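Local coordinates for uncharacterized protein (Bacteroides thetaiotaomicron VPI-5482, PDB 3KNY), which is of unknown function but is a two-domain protein, probably a lipoprotein, of a gut Bacteroides, at residues K41-Y53 against K70-R82. Sequence-based numbering, arbitrary orientation.
Sequences KEYELWRTMSSRY and KEIYDCINNICER
E42 lays its side chain over one face of the Y73 ring: CG sits 3.9 Å from the ring centroid, a CH-pi contact, and the carboxylate lies over the CZ-OH end of the ring almost parallel to it, the two planes 5° apart. The chain runs extended beyond CG, which brings the acid over the phenol end, and its OE1 accepts a hydrogen bond from the backbone N of T39, just ahead of the segment, a bond that ties the carboxylate to the start of its own helix and probably limits its rotation. The rim of the same tyrosine meets W46, whose NE1 lies 3.4 Å from Y73 CE1; the rings touch rim to rim, with planes at 70°. Farther along, the six-membered part of the indole packs on I76, W46 CZ3 standing 3.6 Å from I76 CD1. L45 packs on the outer side, its CB against I76 CG2 at 3.6 Å and its CD2 near the sulfur of C80. With CG2 anti to the backbone N, T48 brings that methyl to 3.6 Å from C80 SG. The selenomethionine M49, bent at chi2, turns its selenium toward I76 and I79, and Y53, just beyond the helix, rests CE1 on I79 CG2.

The example illustrates two helices joined by side-chain packing: 41-49 and 70-82 run in broadly the same direction, crossing at 49° with axes 9.5 Å apart at their closest. On their inner side W46 and I72 reach I97 of strand 93-97, M49 and Y53 touch L95, and I79 meets L188, so the pair packs against the mixed sheet. No hydrogen bond or salt bridge links the two segments; cohesion therefore rests on the fit of apolar and aromatic surfaces, with the CH-pi contact of E42 CG on Y73 at one end.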
ATOM      1  N   LYS A  41      -5.879 -22.637  -2.995  1.00 34.38           N
ATOM      2  CA  LYS A  41      -6.403 -21.876  -4.140  1.00 34.34           C
ATOM      3  C   LYS A  41      -6.073 -20.396  -3.939  1.00 34.92           C
ATOM      4  O   LYS A  41      -5.484 -19.731  -4.807  1.00 31.92           O
ATOM      5  CB  LYS A  41      -7.919 -22.032  -4.249  1.00 34.12           C
ATOM      6  CG  LYS A  41      -8.444 -23.464  -4.352  1.00 35.42           C
ATOM      7  CD  LYS A  41      -8.850 -23.878  -5.775  1.00 32.77           C
ATOM      8  CE  LYS A  41     -10.033 -24.866  -5.691  1.00 36.29           C
ATOM      9  NZ  LYS A  41     -10.260 -25.728  -6.891  1.00 30.05           N
ATOM     10  N   GLU A  42      -6.458 -19.915  -2.759  1.00 35.84           N
ATOM     11  CA  GLU A  42      -6.212 -18.549  -2.329  1.00 36.05           C
ATOM     12  C   GLU A  42      -4.721 -18.253  -2.320  1.00 37.74           C
ATOM     13  O   GLU A  42      -4.261 -17.287  -2.961  1.00 39.87           O
ATOM     14  CB  GLU A  42      -6.802 -18.324  -0.931  1.00 35.21           C
ATOM     15  CG  GLU A  42      -8.329 -18.305  -0.914  1.00 32.74           C
ATOM     16  CD  GLU A  42      -8.933 -18.515   0.459  1.00 38.04           C
ATOM     17  OE1 GLU A  42      -8.198 -18.738   1.445  1.00 42.07           O
ATOM     18  OE2 GLU A  42     -10.171 -18.470   0.549  1.00 46.12           O
ATOM     19  N   TYR A  43      -3.967 -19.090  -1.611  1.00 36.59           N
ATOM     20  CA  TYR A  43      -2.516 -18.913  -1.507  1.00 35.23           C
ATOM     21  C   TYR A  43      -1.882 -18.736  -2.879  1.00 34.46           C
ATOM     22  O   TYR A  43      -0.968 -17.927  -3.058  1.00 34.48           O
ATOM     23  CB  TYR A  43      -1.886 -20.104  -0.794  1.00 34.61           C
ATOM     24  CG  TYR A  43      -0.440 -19.899  -0.396  1.00 32.67           C
ATOM     25  CD1 TYR A  43      -0.116 -19.358   0.854  1.00 34.14           C
ATOM     26  CD2 TYR A  43       0.608 -20.258  -1.252  1.00 26.26           C
ATOM     27  CE1 TYR A  43       1.207 -19.176   1.246  1.00 29.21           C
ATOM     28  CE2 TYR A  43       1.937 -20.072  -0.867  1.00 27.34           C
ATOM     29  CZ  TYR A  43       2.222 -19.532   0.387  1.00 28.38           C
ATOM     30  OH  TYR A  43       3.521 -19.337   0.792  1.00 33.10           O
ATOM     31  N   GLU A  44      -2.394 -19.472  -3.853  1.00 35.23           N
ATOM     32  CA  GLU A  44      -1.849 -19.412  -5.201  1.00 37.21           C
ATOM     33  C   GLU A  44      -2.088 -18.052  -5.851  1.00 36.41           C
ATOM     34  O   GLU A  44      -1.248 -17.580  -6.607  1.00 39.15           O
ATOM     35  CB  GLU A  44      -2.431 -20.522  -6.082  1.00 38.31           C
ATOM     36  CG  GLU A  44      -1.382 -21.198  -6.943  1.00 42.12           C
ATOM     37  CD  GLU A  44      -0.267 -21.783  -6.104  1.00 41.94           C
ATOM     38  OE1 GLU A  44      -0.577 -22.326  -5.025  1.00 40.96           O
ATOM     39  OE2 GLU A  44       0.913 -21.676  -6.505  1.00 39.89           O
ATOM     40  N   LEU A  45      -3.225 -17.426  -5.565  1.00 33.45           N
ATOM     41  CA  LEU A  45      -3.497 -16.110  -6.103  1.00 31.82           C
ATOM     42  C   LEU A  45      -2.507 -15.098  -5.465  1.00 32.28           C
ATOM     43  O   LEU A  45      -1.823 -14.327  -6.154  1.00 29.61           O
ATOM     44  CB  LEU A  45      -4.966 -15.733  -5.873  1.00 31.16           C
ATOM     45  CG  LEU A  45      -5.999 -16.557  -6.652  1.00 24.84           C
ATOM     46  CD1 LEU A  45      -7.401 -16.150  -6.273  1.00 19.35           C
ATOM     47  CD2 LEU A  45      -5.801 -16.450  -8.158  1.00 15.96           C
ATOM     48  N   TRP A  46      -2.382 -15.147  -4.152  1.00 32.07           N
ATOM     49  CA  TRP A  46      -1.376 -14.335  -3.491  1.00 32.82           C
ATOM     50  C   TRP A  46       0.030 -14.534  -4.072  1.00 34.06           C
ATOM     51  O   TRP A  46       0.748 -13.561  -4.298  1.00 34.02           O
ATOM     52  CB  TRP A  46      -1.391 -14.585  -1.992  1.00 32.11           C
ATOM     53  CG  TRP A  46      -2.654 -14.073  -1.372  1.00 34.65           C
ATOM     54  CD1 TRP A  46      -3.605 -14.803  -0.729  1.00 34.78           C
ATOM     55  CD2 TRP A  46      -3.132 -12.727  -1.397  1.00 37.03           C
ATOM     56  NE1 TRP A  46      -4.636 -13.993  -0.331  1.00 33.97           N
ATOM     57  CE2 TRP A  46      -4.375 -12.712  -0.726  1.00 36.03           C
ATOM     58  CE3 TRP A  46      -2.631 -11.527  -1.918  1.00 33.98           C
ATOM     59  CZ2 TRP A  46      -5.121 -11.541  -0.546  1.00 40.05           C
ATOM     60  CZ3 TRP A  46      -3.376 -10.364  -1.746  1.00 32.47           C
ATOM     61  CH2 TRP A  46      -4.604 -10.377  -1.061  1.00 32.85           C
ATOM     62  N   ARG A  47       0.432 -15.775  -4.327  1.00 34.97           N
ATOM     63  CA  ARG A  47       1.725 -15.987  -4.975  1.00 34.74           C
ATOM     64  C   ARG A  47       1.809 -15.184  -6.282  1.00 32.67           C
ATOM     65  O   ARG A  47       2.813 -14.518  -6.520  1.00 31.29           O
ATOM     66  CB  ARG A  47       2.012 -17.470  -5.259  1.00 35.35           C
ATOM     67  CG  ARG A  47       3.418 -17.695  -5.877  1.00 40.27           C
ATOM     68  CD  ARG A  47       3.546 -19.006  -6.626  1.00 45.34           C
ATOM     69  NE  ARG A  47       3.024 -20.095  -5.821  1.00 51.35           N
ATOM     70  CZ  ARG A  47       3.635 -20.602  -4.754  1.00 56.34           C
ATOM     71  NH1 ARG A  47       4.816 -20.127  -4.352  1.00 58.89           N
ATOM     72  NH2 ARG A  47       3.056 -21.592  -4.082  1.00 57.38           N
ATOM     73  N   THR A  48       0.774 -15.266  -7.123  1.00 32.10           N
ATOM     74  CA  THR A  48       0.744 -14.509  -8.393  1.00 33.84           C
ATOM     75  C   THR A  48       0.847 -12.994  -8.140  1.00 34.74           C
ATOM     76  O   THR A  48       1.583 -12.258  -8.801  1.00 34.29           O
ATOM     77  CB  THR A  48      -0.567 -14.774  -9.179  1.00 33.17           C
ATOM     78  OG1 THR A  48      -0.581 -16.123  -9.643  1.00 29.94           O
ATOM     79  CG2 THR A  48      -0.718 -13.797 -10.380  1.00 29.22           C
HETATM   80  N   MSE A  49       0.082 -12.576  -7.147  1.00 35.47           N
HETATM   81  CA  MSE A  49      -0.070 -11.197  -6.753  1.00 34.12           C
HETATM   82  C   MSE A  49       1.264 -10.673  -6.224  1.00 33.67           C
HETATM   83  O   MSE A  49       1.652  -9.547  -6.518  1.00 33.09           O
HETATM   84  CB  MSE A  49      -1.166 -11.153  -5.677  1.00 32.90           C
HETATM   85  CG  MSE A  49      -1.986  -9.931  -5.675  1.00 35.89           C
HETATM   86 SE   MSE A  49      -3.184  -9.656  -7.192  0.75 20.63          SE
HETATM   87  CE  MSE A  49      -3.530  -7.861  -6.504  1.00 29.69           C
ATOM     88  N   SER A  50       1.995 -11.517  -5.492  1.00 32.49           N
ATOM     89  CA  SER A  50       3.272 -11.105  -4.890  1.00 30.94           C
ATOM     90  C   SER A  50       4.371 -10.930  -5.935  1.00 29.85           C
ATOM     91  O   SER A  50       5.466 -10.481  -5.609  1.00 27.78           O
ATOM     92  CB  SER A  50       3.743 -12.107  -3.820  1.00 30.83           C
ATOM     93  OG  SER A  50       4.375 -13.235  -4.417  1.00 27.28           O
ATOM     94  N   SER A  51       4.091 -11.301  -7.182  1.00 30.43           N
ATOM     95  CA  SER A  51       5.061 -11.112  -8.255  1.00 31.54           C
ATOM     96  C   SER A  51       5.011  -9.686  -8.796  1.00 33.69           C
ATOM     97  O   SER A  51       5.847  -9.314  -9.612  1.00 35.36           O
ATOM     98  CB  SER A  51       4.776 -12.069  -9.397  1.00 29.51           C
ATOM     99  OG  SER A  51       3.652 -11.641 -10.139  1.00 26.51           O
ATOM    100  N   ARG A  52       4.002  -8.916  -8.386  1.00 34.89           N
ATOM    101  CA  ARG A  52       3.827  -7.525  -8.863  1.00 35.36           C
ATOM    102  C   ARG A  52       3.621  -6.506  -7.762  1.00 34.26           C
ATOM    103  O   ARG A  52       3.814  -5.316  -8.007  1.00 35.79           O
ATOM    104  CB  ARG A  52       2.618  -7.421  -9.790  1.00 35.72           C
ATOM    105  CG  ARG A  52       2.713  -8.268 -11.020  1.00 38.20           C
ATOM    106  CD  ARG A  52       3.690  -7.682 -12.002  1.00 42.02           C
ATOM    107  NE  ARG A  52       3.663  -8.474 -13.215  1.00 42.16           N
ATOM    108  CZ  ARG A  52       4.315  -9.616 -13.371  1.00 42.21           C
ATOM    109  NH1 ARG A  52       5.087 -10.088 -12.396  1.00 33.99           N
ATOM    110  NH2 ARG A  52       4.194 -10.285 -14.519  1.00 46.57           N
ATOM    111  N   TYR A  53       3.204  -6.956  -6.580  1.00 32.72           N
ATOM    112  CA  TYR A  53       2.869  -6.064  -5.475  1.00 32.98           C
ATOM    113  C   TYR A  53       3.615  -6.497  -4.226  1.00 33.30           C
ATOM    114  O   TYR A  53       3.828  -7.696  -4.002  1.00 38.24           O
ATOM    115  CB  TYR A  53       1.371  -6.122  -5.156  1.00 31.67           C
ATOM    116  CG  TYR A  53       0.455  -5.654  -6.248  1.00 33.64           C
ATOM    117  CD1 TYR A  53       0.024  -6.524  -7.254  1.00 32.36           C
ATOM    118  CD2 TYR A  53      -0.008  -4.331  -6.267  1.00 38.40           C
ATOM    119  CE1 TYR A  53      -0.839  -6.078  -8.267  1.00 39.57           C
ATOM    120  CE2 TYR A  53      -0.862  -3.877  -7.271  1.00 33.10           C
ATOM    121  CZ  TYR A  53      -1.276  -4.746  -8.263  1.00 36.56           C
ATOM    122  OH  TYR A  53      -2.118  -4.276  -9.236  1.00 34.30           O
ATOM    123  N   LYS A  70     -15.377 -12.543  -0.368  1.00 51.03           N
ATOM    124  CA  LYS A  70     -15.749 -12.555  -1.776  1.00 50.43           C
ATOM    125  C   LYS A  70     -15.166 -11.316  -2.432  1.00 50.67           C
ATOM    126  O   LYS A  70     -14.503 -11.409  -3.464  1.00 52.40           O
ATOM    127  CB  LYS A  70     -17.261 -12.585  -1.970  1.00 49.86           C
ATOM    128  CG  LYS A  70     -17.653 -12.894  -3.407  1.00 50.73           C
ATOM    129  CD  LYS A  70     -19.161 -12.992  -3.595  1.00 50.63           C
ATOM    130  CE  LYS A  70     -19.515 -13.820  -4.825  1.00 52.04           C
ATOM    131  NZ  LYS A  70     -18.654 -13.466  -5.989  1.00 49.33           N
ATOM    132  N   GLU A  71     -15.392 -10.159  -1.812  1.00 49.26           N
ATOM    133  CA  GLU A  71     -14.840  -8.902  -2.313  1.00 48.32           C
ATOM    134  C   GLU A  71     -13.320  -9.020  -2.548  1.00 47.04           C
ATOM    135  O   GLU A  71     -12.838  -8.866  -3.688  1.00 46.87           O
ATOM    136  CB  GLU A  71     -15.166  -7.736  -1.356  1.00 48.18           C
ATOM    137  CG  GLU A  71     -16.585  -7.176  -1.519  1.00 46.48           C
ATOM    138  CD  GLU A  71     -16.999  -6.213  -0.412  1.00 43.75           C
ATOM    139  OE1 GLU A  71     -16.132  -5.746   0.355  1.00 39.03           O
ATOM    140  OE2 GLU A  71     -18.212  -5.924  -0.311  1.00 45.96           O
ATOM    141  N   ILE A  72     -12.585  -9.331  -1.477  1.00 43.76           N
ATOM    142  CA  ILE A  72     -11.136  -9.419  -1.547  1.00 41.62           C
ATOM    143  C   ILE A  72     -10.691 -10.385  -2.646  1.00 43.78           C
ATOM    144  O   ILE A  72      -9.831 -10.055  -3.463  1.00 47.09           O
ATOM    145  CB  ILE A  72     -10.494  -9.806  -0.193  1.00 40.18           C
ATOM    146  CG1 ILE A  72     -10.847  -8.779   0.889  1.00 36.72           C
ATOM    147  CG2 ILE A  72      -8.981  -9.883  -0.332  1.00 35.26           C
ATOM    148  CD1 ILE A  72     -10.138  -8.997   2.201  1.00 33.97           C
ATOM    149  N   TYR A  73     -11.291 -11.563  -2.707  1.00 44.50           N
ATOM    150  CA  TYR A  73     -10.808 -12.569  -3.646  1.00 44.91           C
ATOM    151  C   TYR A  73     -11.319 -12.313  -5.066  1.00 43.52           C
ATOM    152  O   TYR A  73     -10.588 -12.529  -6.028  1.00 42.02           O
ATOM    153  CB  TYR A  73     -11.037 -14.004  -3.095  1.00 45.94           C
ATOM    154  CG  TYR A  73     -10.104 -14.304  -1.890  1.00 49.69           C
ATOM    155  CD1 TYR A  73      -8.717 -14.448  -2.070  1.00 46.66           C
ATOM    156  CD2 TYR A  73     -10.599 -14.409  -0.571  1.00 52.27           C
ATOM    157  CE1 TYR A  73      -7.859 -14.692  -0.986  1.00 41.77           C
ATOM    158  CE2 TYR A  73      -9.736 -14.661   0.523  1.00 46.18           C
ATOM    159  CZ  TYR A  73      -8.372 -14.797   0.299  1.00 44.93           C
ATOM    160  OH  TYR A  73      -7.523 -15.053   1.354  1.00 44.28           O
ATOM    161  N   ASP A  74     -12.538 -11.799  -5.201  1.00 43.48           N
ATOM    162  CA  ASP A  74     -13.033 -11.386  -6.519  1.00 44.03           C
ATOM    163  C   ASP A  74     -12.058 -10.394  -7.137  1.00 44.39           C
ATOM    164  O   ASP A  74     -11.752 -10.446  -8.325  1.00 43.80           O
ATOM    165  CB  ASP A  74     -14.405 -10.712  -6.418  1.00 44.51           C
ATOM    166  CG  ASP A  74     -15.559 -11.705  -6.414  1.00 46.05           C
ATOM    167  OD1 ASP A  74     -15.314 -12.923  -6.519  1.00 45.06           O
ATOM    168  OD2 ASP A  74     -16.722 -11.256  -6.318  1.00 50.71           O
ATOM    169  N   CYS A  75     -11.566  -9.499  -6.294  1.00 44.10           N
ATOM    170  CA  CYS A  75     -10.651  -8.464  -6.701  1.00 43.06           C
ATOM    171  C   CYS A  75      -9.295  -9.013  -7.147  1.00 41.77           C
ATOM    172  O   CYS A  75      -8.834  -8.746  -8.263  1.00 42.54           O
ATOM    173  CB  CYS A  75     -10.486  -7.509  -5.528  1.00 42.75           C
ATOM    174  SG  CYS A  75      -9.316  -6.233  -5.857  1.00 47.47           S
ATOM    175  N   ILE A  76      -8.671  -9.760  -6.242  1.00 41.33           N
ATOM    176  CA  ILE A  76      -7.380 -10.428  -6.448  1.00 40.27           C
ATOM    177  C   ILE A  76      -7.436 -11.349  -7.651  1.00 37.51           C
ATOM    178  O   ILE A  76      -6.474 -11.478  -8.394  1.00 32.95           O
ATOM    179  CB  ILE A  76      -7.035 -11.239  -5.149  1.00 42.17           C
ATOM    180  CG1 ILE A  76      -6.586 -10.275  -4.059  1.00 47.78           C
ATOM    181  CG2 ILE A  76      -5.961 -12.280  -5.352  1.00 43.95           C
ATOM    182  CD1 ILE A  76      -5.423  -9.372  -4.487  1.00 52.82           C
ATOM    183  N   ASN A  77      -8.583 -11.988  -7.850  1.00 38.60           N
ATOM    184  CA  ASN A  77      -8.742 -12.912  -8.972  1.00 40.27           C
ATOM    185  C   ASN A  77      -8.644 -12.163 -10.287  1.00 39.09           C
ATOM    186  O   ASN A  77      -7.922 -12.562 -11.207  1.00 39.98           O
ATOM    187  CB  ASN A  77     -10.081 -13.661  -8.914  1.00 40.63           C
ATOM    188  CG  ASN A  77     -10.122 -14.828  -9.883  1.00 43.72           C
ATOM    189  OD1 ASN A  77      -9.418 -15.814  -9.688  1.00 53.01           O
ATOM    190  ND2 ASN A  77     -10.916 -14.713 -10.943  1.00 41.63           N
ATOM    191  N   ASN A  78      -9.384 -11.070 -10.348  1.00 36.91           N
ATOM    192  CA  ASN A  78      -9.404 -10.198 -11.502  1.00 36.71           C
ATOM    193  C   ASN A  78      -8.003  -9.657 -11.802  1.00 36.78           C
ATOM    194  O   ASN A  78      -7.553  -9.692 -12.947  1.00 38.06           O
ATOM    195  CB  ASN A  78     -10.429  -9.087 -11.228  1.00 36.84           C
ATOM    196  CG  ASN A  78     -10.205  -7.857 -12.046  1.00 45.68           C
ATOM    197  OD1 ASN A  78     -10.441  -7.870 -13.260  1.00 49.62           O
ATOM    198  ND2 ASN A  78      -9.758  -6.758 -11.385  1.00 38.05           N
ATOM    199  N   ILE A  79      -7.302  -9.185 -10.773  1.00 35.56           N
ATOM    200  CA  ILE A  79      -5.948  -8.652 -10.965  1.00 36.66           C
ATOM    201  C   ILE A  79      -4.992  -9.747 -11.480  1.00 37.10           C
ATOM    202  O   ILE A  79      -4.214  -9.512 -12.406  1.00 35.49           O
ATOM    203  CB  ILE A  79      -5.388  -7.977  -9.657  1.00 36.32           C
ATOM    204  CG1 ILE A  79      -6.218  -6.732  -9.314  1.00 35.82           C
ATOM    205  CG2 ILE A  79      -3.919  -7.595  -9.829  1.00 30.68           C
ATOM    206  CD1 ILE A  79      -6.117  -6.261  -7.873  1.00 25.75           C
ATOM    207  N   CYS A  80      -5.075 -10.941 -10.889  1.00 37.75           N
ATOM    208  CA  CYS A  80      -4.242 -12.074 -11.304  1.00 37.72           C
ATOM    209  C   CYS A  80      -4.462 -12.424 -12.765  1.00 38.41           C
ATOM    210  O   CYS A  80      -3.524 -12.748 -13.495  1.00 37.63           O
ATOM    211  CB  CYS A  80      -4.565 -13.295 -10.461  1.00 37.94           C
ATOM    212  SG  CYS A  80      -3.860 -13.278  -8.807  1.00 39.46           S
ATOM    213  N   GLU A  81      -5.715 -12.371 -13.189  1.00 39.71           N
ATOM    214  CA  GLU A  81      -6.027 -12.595 -14.581  1.00 42.93           C
ATOM    215  C   GLU A  81      -5.278 -11.629 -15.486  1.00 42.68           C
ATOM    216  O   GLU A  81      -4.800 -12.021 -16.552  1.00 41.08           O
ATOM    217  CB  GLU A  81      -7.529 -12.483 -14.820  1.00 45.29           C
ATOM    218  CG  GLU A  81      -7.928 -12.660 -16.290  1.00 52.74           C
ATOM    219  CD  GLU A  81      -9.248 -13.375 -16.461  1.00 63.00           C
ATOM    220  OE1 GLU A  81      -9.911 -13.664 -15.434  1.00 67.69           O
ATOM    221  OE2 GLU A  81      -9.611 -13.669 -17.627  1.00 71.78           O
ATOM    222  N   ARG A  82      -5.167 -10.375 -15.060  1.00 43.57           N
ATOM    223  CA  ARG A  82      -4.438  -9.381 -15.842  1.00 45.03           C
ATOM    224  C   ARG A  82      -2.944  -9.597 -15.781  1.00 43.79           C
ATOM    225  O   ARG A  82      -2.250  -9.356 -16.766  1.00 45.08           O
ATOM    226  CB  ARG A  82      -4.789  -7.985 -15.368  1.00 47.90           C
ATOM    227  CG  ARG A  82      -6.235  -7.697 -15.613  1.00 50.76           C
ATOM    228  CD  ARG A  82      -6.825  -6.759 -14.607  1.00 55.26           C
ATOM    229  NE  ARG A  82      -8.192  -6.486 -15.016  1.00 58.49           N
ATOM    230  CZ  ARG A  82      -8.526  -5.632 -15.979  1.00 56.88           C
ATOM    231  NH1 ARG A  82      -7.601  -4.931 -16.626  1.00 56.28           N
ATOM    232  NH2 ARG A  82      -9.797  -5.468 -16.293  1.00 59.30           N
TER